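PDB 5GIV: carboxypeptidase 1 from Deinococcus radiodurans str. R1, which probably removes amino acids one after another from the C-terminus of peptides, with broad specificity except for proline, as a zinc metallocarboxypeptidase of the M32 family. Local coordinates for residues N161-E165 with S291-H295; E178-L183 with A486-L490; W313-F317 with G330-E334; Y357-V361 with Y422-N426. All coordinates share one frame; numbering follows the deposited sequence.

Contact 1. Residues N161-E165 with S291-H295; sequences NESDE and SAGVH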
loop_
_atom_site.group_PDB
_atom_site.type_symbol
_atom_site.label_atom_id
_atom_site.label_comp_id
_atom_site.label_asym_id
_atom_site.label_seq_id
_atom_site.Cartn_x
_atom_site.Cartn_y
_atom_site.Cartn_z
ATOM N N ASN A 161 30.645 -10.468 -6.488
ATOM C CA ASN A 161 30.249 -11.509 -5.544
ATOM C C ASN A 161 29.003 -11.116 -4.760
ATOM O O ASN A 161 28.169 -11.973 -4.440
ATOM C CB ASN A 161 31.401 -11.826 -4.588
ATOM C CG ASN A 161 30.998 -12.804 -3.492
ATOM O OD1 ASN A 161 30.937 -14.013 -3.711
ATOM N ND2 ASN A 161 30.715 -12.277 -2.308
ATOM N N GLU A 162 28.857 -9.830 -4.438
ATOM C CA GLU A 162 27.644 -9.369 -3.770
ATOM C C GLU A 162 26.413 -9.668 -4.616
ATOM O O GLU A 162 25.353 -10.018 -4.088
ATOM C CB GLU A 162 27.752 -7.873 -3.473
ATOM C CG GLU A 162 26.813 -7.389 -2.386
ATOM C CD GLU A 162 27.197 -7.929 -1.012
ATOM O OE1 GLU A 162 28.368 -8.361 -0.842
ATOM O OE2 GLU A 162 26.328 -7.922 -0.101
ATOM N N SER A 163 26.541 -9.543 -5.933
ATOM C CA SER A 163 25.436 -9.842 -6.828
ATOM C C SER A 163 25.232 -11.352 -6.967
ATOM O O SER A 163 24.098 -11.837 -6.914
ATOM C CB SER A 163 25.684 -9.183 -8.190
ATOM O OG SER A 163 24.803 -9.675 -9.181
ATOM N N ASP A 164 26.308 -12.107 -7.174
ATOM C CA ASP A 164 26.212 -13.558 -7.366
ATOM C C ASP A 164 27.312 -14.237 -6.561
ATOM O O ASP A 164 28.466 -14.286 -6.999
ATOM C CB ASP A 164 26.294 -13.940 -8.839
ATOM C CG ASP A 164 25.128 -13.404 -9.635
ATOM O OD1 ASP A 164 25.214 -12.263 -10.139
ATOM O OD2 ASP A 164 24.118 -14.125 -9.728
ATOM N N GLU A 165 26.949 -14.767 -5.396
ATOM C CA GLU A 165 27.937 -15.380 -4.527
ATOM C C GLU A 165 28.755 -16.404 -5.297
ATOM O O GLU A 165 28.205 -17.287 -5.964
ATOM C CB GLU A 165 27.260 -16.039 -3.324
ATOM C CG GLU A 165 28.248 -16.587 -2.314
ATOM C CD GLU A 165 27.595 -17.447 -1.252
ATOM O OE1 GLU A 165 26.448 -17.890 -1.450
ATOM O OE2 GLU A 165 28.233 -17.707 -0.217
ATOM N N SER A 291 20.402 -15.418 -5.770
ATOM C CA SER A 291 21.359 -14.523 -6.419
ATOM C C SER A 291 20.658 -13.742 -7.528
ATOM O O SER A 291 19.557 -14.087 -7.963
ATOM C CB SER A 291 22.540 -15.291 -7.009
ATOM O OG SER A 291 22.107 -16.101 -8.087
ATOM N N ALA A 292 21.323 -12.685 -7.992
ATOM C CA ALA A 292 20.750 -11.893 -9.073
ATOM C C ALA A 292 20.643 -12.714 -10.347
ATOM O O ALA A 292 19.626 -12.654 -11.048
ATOM C CB ALA A 292 21.588 -10.637 -9.319
ATOM N N GLY A 293 21.686 -13.480 -10.666
ATOM C CA GLY A 293 21.673 -14.252 -11.900
ATOM C C GLY A 293 20.610 -15.332 -11.900
ATOM O O GLY A 293 19.900 -15.519 -12.890
ATOM N N VAL A 294 20.472 -16.051 -10.786
ATOM C CA VAL A 294 19.431 -17.067 -10.720
ATOM C C VAL A 294 18.060 -16.410 -10.809
ATOM O O VAL A 294 17.166 -16.903 -11.508
ATOM C CB VAL A 294 19.575 -17.918 -9.442
ATOM C CG1 VAL A 294 18.391 -18.860 -9.302
ATOM C CG2 VAL A 294 20.852 -18.709 -9.482
ATOM N N HIS A 295 17.880 -15.273 -10.132
ATOM C CA HIS A 295 16.587 -14.594 -10.187
ATOM C C HIS A 295 16.240 -14.188 -11.615
ATOM O O HIS A 295 15.171 -14.534 -12.133
ATOM C CB HIS A 295 16.581 -13.378 -9.261
ATOM C CG HIS A 295 15.394 -13.338 -8.356
ATOM N ND1 HIS A 295 14.104 -13.258 -8.831
ATOM C CD2 HIS A 295 15.296 -13.443 -7.009
ATOM C CE1 HIS A 295 13.262 -13.293 -7.814
ATOM N NE2 HIS A 295 13.960 -13.398 -6.696
HETATM O O HOH W 1 24.104 -16.745 -9.782
#
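Ser163 and Asp164, where helix 155-163 ends, meet the N-terminus of helix 292-306, the helix that supplies the zinc ligand Glu296. Two donors of that N-terminus are taken up. Ala292 N gives a nearly straight bond to Ser163 O, 3.1 Å with 176° at the hydrogen, and Gly293 N reaches Asp164 OD2 at 2.7 Å, on the syn lone pair of the carboxylate. The helical backbone breaks at Asp164, and its CG lies anti to the carbonyl carbon (chi1 -64°), which carries the carboxylate to the amide of Gly293. The neighbouring helix is also capped from within: Ser291 is the N-cap, and its OG accepts from Val294 N at 3.2 Å. A water joins the two systems, donating to Asp164 OD2 at 2.6 Å and lying 2.7 Å from Ser291 OG. The other carboxylate oxygen, OD1, accepts from Ser163 OG at 2.8 Å, met from above the carboxylate plane, so both oxygens are held and the group's rotation is limited. Ser163 OG also lies against Ala292 CB, 3.4 Å away. A negative group beside a helix N-terminus would probably be stabilised by the helix dipole. Were Asp164 an alanine, Gly293 N would be likely to lose its acceptor, Ser163 OG its acceptor at OD1, and the water its contact with the carboxylate.

Contact 2. Residues E178-L183 with A486-L490; sequences ELRAAL and AGPYL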
loop_
_atom_site.group_PDB
_atom_site.type_symbol
_atom_site.label_atom_id
_atom_site.label_comp_id
_atom_site.label_asym_id
_atom_site.label_seq_id
_atom_site.Cartn_x
_atom_site.Cartn_y
_atom_site.Cartn_z
ATOM N N GLU A 178 32.684 -14.996 -24.780
ATOM C CA GLU A 178 31.998 -16.056 -25.501
ATOM C C GLU A 178 30.682 -15.559 -26.101
ATOM O O GLU A 178 30.363 -15.874 -27.254
ATOM C CB GLU A 178 31.784 -17.237 -24.563
ATOM C CG GLU A 178 31.454 -18.527 -25.253
ATOM C CD GLU A 178 31.387 -19.670 -24.266
ATOM O OE1 GLU A 178 31.762 -19.441 -23.089
ATOM O OE2 GLU A 178 31.017 -20.796 -24.677
ATOM N N LEU A 179 29.899 -14.785 -25.335
ATOM C CA LEU A 179 28.642 -14.267 -25.877
ATOM C C LEU A 179 28.899 -13.279 -27.010
ATOM O O LEU A 179 28.195 -13.289 -28.026
ATOM C CB LEU A 179 27.805 -13.618 -24.780
ATOM C CG LEU A 179 27.328 -14.518 -23.637
ATOM C CD1 LEU A 179 26.425 -13.726 -22.678
ATOM C CD2 LEU A 179 26.654 -15.783 -24.147
ATOM N N ARG A 180 29.893 -12.407 -26.840
ATOM C CA ARG A 180 30.256 -11.458 -27.887
ATOM C C ARG A 180 30.661 -12.175 -29.170
ATOM O O ARG A 180 30.208 -11.818 -30.267
ATOM C CB ARG A 180 31.389 -10.571 -27.374
ATOM C CG ARG A 180 31.765 -9.394 -28.244
ATOM C CD ARG A 180 32.890 -8.624 -27.572
ATOM N NE ARG A 180 32.549 -7.223 -27.346
ATOM C CZ ARG A 180 33.008 -6.496 -26.326
ATOM N NH1 ARG A 180 33.821 -7.038 -25.423
ATOM N NH2 ARG A 180 32.650 -5.220 -26.205
ATOM N N ALA A 181 31.527 -13.192 -29.053
ATOM C CA ALA A 181 32.011 -13.910 -30.233
ATOM C C ALA A 181 30.884 -14.609 -30.978
ATOM O O ALA A 181 30.906 -14.682 -32.210
ATOM C CB ALA A 181 33.082 -14.929 -29.836
ATOM N N ALA A 182 29.889 -15.123 -30.260
ATOM C CA ALA A 182 28.796 -15.838 -30.912
ATOM C C ALA A 182 27.633 -14.921 -31.288
ATOM O O ALA A 182 27.033 -15.092 -32.358
ATOM C CB ALA A 182 28.296 -16.978 -30.015
ATOM N N LEU A 183 27.286 -13.953 -30.432
ATOM C CA LEU A 183 26.042 -13.216 -30.653
ATOM C C LEU A 183 26.193 -12.061 -31.641
ATOM O O LEU A 183 25.257 -11.801 -32.409
ATOM C CB LEU A 183 25.466 -12.720 -29.321
ATOM C CG LEU A 183 24.996 -13.870 -28.418
ATOM C CD1 LEU A 183 24.327 -13.361 -27.146
ATOM C CD2 LEU A 183 24.089 -14.852 -29.177
ATOM N N ALA A 486 27.526 -21.063 -21.063
ATOM C CA ALA A 486 26.784 -20.403 -22.128
ATOM C C ALA A 486 26.345 -21.363 -23.219
ATOM O O ALA A 486 25.646 -20.943 -24.146
ATOM C CB ALA A 486 27.632 -19.300 -22.763
ATOM N N GLY A 487 26.722 -22.634 -23.122
ATOM C CA GLY A 487 26.425 -23.587 -24.159
ATOM C C GLY A 487 24.953 -23.636 -24.493
ATOM O O GLY A 487 24.540 -23.334 -25.613
ATOM N N PRO A 488 24.128 -24.031 -23.519
ATOM C CA PRO A 488 22.685 -24.138 -23.798
ATOM C C PRO A 488 22.093 -22.833 -24.295
ATOM O O PRO A 488 21.215 -22.838 -25.169
ATOM C CB PRO A 488 22.100 -24.570 -22.443
ATOM C CG PRO A 488 23.259 -25.203 -21.715
ATOM C CD PRO A 488 24.468 -24.435 -22.145
ATOM N N TYR A 489 22.578 -21.711 -23.760
ATOM C CA TYR A 489 22.109 -20.395 -24.178
ATOM C C TYR A 489 22.425 -20.128 -25.642
ATOM O O TYR A 489 21.545 -19.728 -26.410
ATOM C CB TYR A 489 22.734 -19.328 -23.275
ATOM C CG TYR A 489 22.344 -17.894 -23.566
ATOM C CD1 TYR A 489 21.009 -17.496 -23.563
ATOM C CD2 TYR A 489 23.320 -16.915 -23.758
ATOM C CE1 TYR A 489 20.656 -16.177 -23.802
ATOM C CE2 TYR A 489 22.978 -15.594 -23.992
ATOM C CZ TYR A 489 21.644 -15.229 -24.007
ATOM O OH TYR A 489 21.300 -13.919 -24.227
ATOM N N LEU A 490 23.677 -20.345 -26.053
ATOM C CA LEU A 490 24.043 -20.064 -27.438
ATOM C C LEU A 490 23.372 -21.036 -28.393
ATOM O O LEU A 490 22.984 -20.656 -29.504
ATOM C CB LEU A 490 25.559 -20.098 -27.607
ATOM C CG LEU A 490 26.315 -19.040 -26.796
ATOM C CD1 LEU A 490 27.813 -19.154 -27.020
ATOM C CD2 LEU A 490 25.804 -17.618 -27.115
#
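This is apolar helix-to-helix packing in the largely helical body of the M32 fold, where the start of helix 487-501 lies against the middle of helix 169-193, and no hydrogen bond crosses it. The motif is a knob into a hole: Leu490 enters the space framed by Glu178, Leu179, Ala182 and Leu183. Its two methyls divide the work. CD1 faces Ala182 CB at 3.7 Å and the CG of Glu178, whereas CD2 touches Leu179 CD2 at 3.6 Å and Leu183 CD2 at 3.9 Å. With CG anti to the carbonyl carbon (chi1 -63°), the branch of Leu490 spreads between these partners. With the two methyls gone, as in an alanine here, the hole is likely to be left unfilled and Ala182 CB and Leu183 CD2 to lose their Leu490 contacts. Ala486, one turn earlier, adds its CB against Leu179 CD2 at 3.9 Å and beside the carboxylate end of Glu178, whose chain is extended. Val427 and Asn426 of helix 420-439 touch the side chain of Tyr489. Across the contact the Tyr489 ring is crossed at about a right angle by Leu179, whose CD2 comes in at the ring edge, in plane, 3.5 Å from Tyr489 CD2.

Contact 3. Residues W313-F317 with G330-E334; sequences WAAYF and GVTEE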
loop_
_atom_site.group_PDB
_atom_site.type_symbol
_atom_site.label_atom_id
_atom_site.label_comp_id
_atom_site.label_asym_id
_atom_site.label_seq_id
_atom_site.Cartn_x
_atom_site.Cartn_y
_atom_site.Cartn_z
ATOM N N TRP A 313 2.452 -18.954 -28.675
ATOM C CA TRP A 313 1.458 -18.272 -29.497
ATOM C C TRP A 313 0.490 -19.240 -30.176
ATOM O O TRP A 313 -0.651 -18.859 -30.472
ATOM C CB TRP A 313 2.161 -17.374 -30.519
ATOM C CG TRP A 313 2.684 -16.159 -29.850
ATOM C CD1 TRP A 313 3.987 -15.873 -29.562
ATOM C CD2 TRP A 313 1.907 -15.089 -29.303
ATOM N NE1 TRP A 313 4.070 -14.675 -28.891
ATOM C CE2 TRP A 313 2.806 -14.174 -28.719
ATOM C CE3 TRP A 313 0.538 -14.811 -29.259
ATOM C CZ2 TRP A 313 2.381 -12.996 -28.104
ATOM C CZ3 TRP A 313 0.114 -13.634 -28.644
ATOM C CH2 TRP A 313 1.035 -12.746 -28.077
ATOM N N ALA A 314 0.900 -20.491 -30.409
ATOM C CA ALA A 314 -0.081 -21.492 -30.820
ATOM C C ALA A 314 -1.195 -21.614 -29.792
ATOM O O ALA A 314 -2.347 -21.876 -30.154
ATOM C CB ALA A 314 0.588 -22.847 -31.042
ATOM N N ALA A 315 -0.879 -21.394 -28.514
ATOM C CA ALA A 315 -1.850 -21.535 -27.438
ATOM C C ALA A 315 -2.667 -20.269 -27.204
ATOM O O ALA A 315 -3.867 -20.357 -26.917
ATOM C CB ALA A 315 -1.137 -21.916 -26.138
ATOM N N TYR A 316 -2.065 -19.087 -27.371
ATOM C CA TYR A 316 -2.710 -17.852 -26.954
ATOM C C TYR A 316 -3.125 -16.937 -28.096
ATOM O O TYR A 316 -3.843 -15.966 -27.846
ATOM C CB TYR A 316 -1.809 -17.068 -25.984
ATOM C CG TYR A 316 -1.748 -17.704 -24.629
ATOM C CD1 TYR A 316 -2.827 -17.610 -23.763
ATOM C CD2 TYR A 316 -0.623 -18.398 -24.207
ATOM C CE1 TYR A 316 -2.794 -18.197 -22.522
ATOM C CE2 TYR A 316 -0.579 -18.990 -22.958
ATOM C CZ TYR A 316 -1.669 -18.888 -22.124
ATOM O OH TYR A 316 -1.661 -19.470 -20.878
ATOM N N PHE A 317 -2.737 -17.217 -29.336
ATOM C CA PHE A 317 -3.149 -16.314 -30.401
ATOM C C PHE A 317 -4.666 -16.213 -30.474
ATOM O O PHE A 317 -5.204 -15.134 -30.759
ATOM C CB PHE A 317 -2.584 -16.760 -31.746
ATOM C CG PHE A 317 -2.853 -15.789 -32.850
ATOM C CD1 PHE A 317 -2.155 -14.600 -32.918
ATOM C CD2 PHE A 317 -3.810 -16.056 -33.815
ATOM C CE1 PHE A 317 -2.386 -13.696 -33.929
ATOM C CE2 PHE A 317 -4.055 -15.149 -34.840
ATOM C CZ PHE A 317 -3.340 -13.963 -34.892
ATOM N N GLY A 330 -6.069 -9.945 -40.807
ATOM C CA GLY A 330 -5.047 -10.107 -41.822
ATOM C C GLY A 330 -3.693 -10.497 -41.291
ATOM O O GLY A 330 -2.703 -10.424 -42.033
ATOM N N VAL A 331 -3.618 -10.924 -40.036
ATOM C CA VAL A 331 -2.367 -11.310 -39.403
ATOM C C VAL A 331 -2.499 -12.761 -38.990
ATOM O O VAL A 331 -3.495 -13.142 -38.364
ATOM C CB VAL A 331 -2.045 -10.424 -38.182
ATOM C CG1 VAL A 331 -0.661 -10.756 -37.632
ATOM C CG2 VAL A 331 -2.175 -8.937 -38.549
ATOM N N THR A 332 -1.495 -13.559 -39.313
ATOM C CA THR A 332 -1.540 -14.962 -38.945
ATOM C C THR A 332 -0.948 -15.170 -37.557
ATOM O O THR A 332 -0.307 -14.289 -36.976
ATOM C CB THR A 332 -0.779 -15.817 -39.955
ATOM O OG1 THR A 332 0.624 -15.563 -39.824
ATOM C CG2 THR A 332 -1.228 -15.510 -41.390
ATOM N N GLU A 333 -1.208 -16.349 -37.004
ATOM C CA GLU A 333 -0.549 -16.724 -35.767
ATOM C C GLU A 333 0.968 -16.725 -35.937
ATOM O O GLU A 333 1.700 -16.271 -35.053
ATOM C CB GLU A 333 -1.061 -18.085 -35.311
ATOM C CG GLU A 333 -0.202 -18.739 -34.278
ATOM C CD GLU A 333 -0.619 -20.161 -34.007
ATOM O OE1 GLU A 333 -1.840 -20.422 -33.920
ATOM O OE2 GLU A 333 0.282 -21.015 -33.911
ATOM N N GLU A 334 1.461 -17.221 -37.074
ATOM C CA GLU A 334 2.903 -17.242 -37.308
ATOM C C GLU A 334 3.482 -15.831 -37.367
ATOM O O GLU A 334 4.635 -15.615 -36.979
ATOM C CB GLU A 334 3.213 -18.025 -38.592
ATOM C CG GLU A 334 4.682 -18.034 -39.046
ATOM C CD GLU A 334 5.627 -18.825 -38.123
ATOM O OE1 GLU A 334 6.863 -18.772 -38.349
ATOM O OE2 GLU A 334 5.148 -19.509 -37.182
HETATM O O HOH W 2 -3.303 -23.179 -32.628
#
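Val331 opens the approach of 330-334 to Phe317, its carbonyl O lying 3.6 Å from Phe317 CZ at the far end of the ring. Thr332 follows as the N-cap of helix 333-339, and its O lies 3.7 Å from the same CZ, so two successive backbone carbonyls lie near that atom. Glu333, the first residue of that helix, then lies over the ring face: its CA stands 3.7 Å from the centroid and only 4° off the ring normal, a CH-pi contact. Its CB continues over the same face, 3.7 Å from Phe317 CD2. Beyond CB the chain is extended, CG anti to the backbone N (chi1 164°), and this carries the carboxylate to helix 310-323, where OE2 lies 3.1 Å from Ala314 CA and 3.4 Å from Ala314 CB. A water donates to Ala314 O at 3.0 Å and, weakly, to Glu333 OE1. The contact thus joins the two successive helices 310-323 and 333-339, and Met336 of the second helix also touches Phe317. With no direct hydrogen bond between the segments, cohesion rests on the aromatic face and the aliphatic part of Glu333, while the carboxylate packs on Ala314 and adds a weak water-mediated link to its carbonyl.

Contact 4. Residues Y357-V361 with Y422-N426; sequences YNLHV and YTIGN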
loop_
_atom_site.group_PDB
_atom_site.type_symbol
_atom_site.label_atom_id
_atom_site.label_comp_id
_atom_site.label_asym_id
_atom_site.label_seq_id
_atom_site.Cartn_x
_atom_site.Cartn_y
_atom_site.Cartn_z
ATOM N N TYR A 357 21.078 -7.705 -26.489
ATOM C CA TYR A 357 20.940 -7.229 -25.115
ATOM C C TYR A 357 22.279 -7.213 -24.389
ATOM O O TYR A 357 22.632 -6.224 -23.734
ATOM C CB TYR A 357 19.938 -8.094 -24.343
ATOM C CG TYR A 357 19.737 -7.615 -22.912
ATOM C CD1 TYR A 357 20.561 -8.057 -21.878
ATOM C CD2 TYR A 357 18.744 -6.697 -22.606
ATOM C CE1 TYR A 357 20.379 -7.611 -20.580
ATOM C CE2 TYR A 357 18.559 -6.245 -21.311
ATOM C CZ TYR A 357 19.379 -6.701 -20.308
ATOM O OH TYR A 357 19.176 -6.250 -19.034
ATOM N N ASN A 358 23.033 -8.302 -24.482
ATOM C CA ASN A 358 24.226 -8.427 -23.654
ATOM C C ASN A 358 25.273 -7.374 -23.988
ATOM O O ASN A 358 26.082 -7.022 -23.121
ATOM C CB ASN A 358 24.789 -9.841 -23.793
ATOM C CG ASN A 358 23.795 -10.895 -23.336
ATOM O OD1 ASN A 358 23.190 -10.769 -22.279
ATOM N ND2 ASN A 358 23.605 -11.923 -24.142
ATOM N N LEU A 359 25.238 -6.813 -25.195
ATOM C CA LEU A 359 26.186 -5.760 -25.532
ATOM C C LEU A 359 25.997 -4.526 -24.651
ATOM O O LEU A 359 26.955 -3.781 -24.412
ATOM C CB LEU A 359 26.046 -5.402 -27.011
ATOM C CG LEU A 359 26.316 -6.572 -27.957
ATOM C CD1 LEU A 359 25.891 -6.237 -29.366
ATOM C CD2 LEU A 359 27.797 -6.926 -27.925
ATOM N N HIS A 360 24.778 -4.289 -24.158
ATOM C CA HIS A 360 24.570 -3.180 -23.229
ATOM C C HIS A 360 25.191 -3.473 -21.867
ATOM O O HIS A 360 25.785 -2.582 -21.245
ATOM C CB HIS A 360 23.074 -2.886 -23.076
ATOM C CG HIS A 360 22.398 -2.468 -24.346
ATOM N ND1 HIS A 360 22.183 -1.146 -24.680
ATOM C CD2 HIS A 360 21.863 -3.200 -25.350
ATOM C CE1 HIS A 360 21.554 -1.085 -25.839
ATOM N NE2 HIS A 360 21.352 -2.316 -26.270
ATOM N N VAL A 361 25.026 -4.703 -21.370
ATOM C CA VAL A 361 25.592 -5.080 -20.078
ATOM C C VAL A 361 27.111 -5.019 -20.129
ATOM O O VAL A 361 27.761 -4.497 -19.216
ATOM C CB VAL A 361 25.094 -6.480 -19.666
ATOM C CG1 VAL A 361 25.806 -6.968 -18.421
ATOM C CG2 VAL A 361 23.594 -6.455 -19.440
ATOM N N TYR A 422 22.192 -9.357 -15.063
ATOM C CA TYR A 422 21.227 -9.451 -16.153
ATOM C C TYR A 422 21.694 -10.449 -17.205
ATOM O O TYR A 422 20.898 -11.242 -17.722
ATOM C CB TYR A 422 21.005 -8.079 -16.792
ATOM C CG TYR A 422 20.456 -7.031 -15.847
ATOM C CD1 TYR A 422 19.161 -7.125 -15.351
ATOM C CD2 TYR A 422 21.218 -5.930 -15.486
ATOM C CE1 TYR A 422 18.646 -6.173 -14.502
ATOM C CE2 TYR A 422 20.716 -4.969 -14.633
ATOM C CZ TYR A 422 19.425 -5.093 -14.142
ATOM O OH TYR A 422 18.914 -4.137 -13.286
ATOM N N THR A 423 22.986 -10.427 -17.537
ATOM C CA THR A 423 23.493 -11.345 -18.550
ATOM C C THR A 423 23.635 -12.751 -17.993
ATOM O O THR A 423 23.358 -13.734 -18.688
ATOM C CB THR A 423 24.826 -10.841 -19.098
ATOM O OG1 THR A 423 24.590 -9.699 -19.927
ATOM C CG2 THR A 423 25.530 -11.923 -19.910
ATOM N N ILE A 424 24.048 -12.855 -16.736
ATOM C CA ILE A 424 24.070 -14.150 -16.076
ATOM C C ILE A 424 22.684 -14.775 -16.100
ATOM O O ILE A 424 22.533 -15.971 -16.355
ATOM C CB ILE A 424 24.631 -13.990 -14.648
ATOM C CG1 ILE A 424 26.055 -13.435 -14.720
ATOM C CG2 ILE A 424 24.588 -15.310 -13.892
ATOM C CD1 ILE A 424 26.640 -13.094 -13.372
ATOM N N GLY A 425 21.648 -13.974 -15.845
ATOM C CA GLY A 425 20.292 -14.493 -15.917
ATOM C C GLY A 425 19.935 -14.982 -17.307
ATOM O O GLY A 425 19.284 -16.017 -17.465
ATOM N N ASN A 426 20.356 -14.248 -18.335
ATOM C CA ASN A 426 20.093 -14.689 -19.700
ATOM C C ASN A 426 20.719 -16.058 -19.953
ATOM O O ASN A 426 20.090 -16.952 -20.540
ATOM C CB ASN A 426 20.629 -13.669 -20.703
ATOM C CG ASN A 426 19.708 -12.484 -20.890
ATOM O OD1 ASN A 426 18.487 -12.591 -20.733
ATOM N ND2 ASN A 426 20.288 -11.349 -21.272
#
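Asn358 OD1 is gripped by two donors of the partner helix. Thr423 OG1 donates to it at 2.9 Å and Asn426 ND2 at 3.1 Å with 158° at the hydrogen; they come from opposite faces of the carbonyl plane. The Asn426 bond runs nearly in that residue's own amide plane. Since Asn358 ND2 is bonded to Tyr489 OH of helix 487-501, both ends of this buried amide have partners, which probably fixes its orientation. These residues belong to helices 357-372 and 420-439, which pass in roughly antiparallel fashion, the short segment axes 9.9 Å apart at 148°. Beside the amide the Tyr357 ring stands nearly perpendicular to the Asn426 amide, with CD1 3.4 Å from ND2; CG is anti to the backbone N (chi1 -179°), which extends the ring toward Tyr422. There Tyr422 CB meets the ring edge, in plane, 3.4 Å from Tyr357 OH, a hydroxyl hydrogen-bonded to Arg349. Nearby, Val361 packs against Thr423 OG1, its CB 3.3 Å away. The nearest side-chain atom of Tyr422 is about 5 Å from the zinc ion, and the side chain touches the metal ligand Glu296, while its OH is bonded to His409 NE2.

Contacts 1, 2 and 4 form one continuous region of the helical body, and contact 3 lies apart. Contact 4 is in the middle: its centre is about 13 Å from that of contact 1 and about 11 Å from that of contact 2. Ile424 on helix 420-439 packs against Asp164 and Gly293, while Leu179 CD1 meets Thr423 CG2. Along the chain contacts 1 and 2 alternate their segments, and contacts 3 and 4 fall in turn between the two segments of contact 2. Contact 3 lies about 29 Å from contacts 2 and 4 and about 36 Å from contact 1, centre to centre. Contacts 1 and 4 thus probably help to pack the helices around the zinc ligand Glu296, whereas contact 3 is peripheral packing.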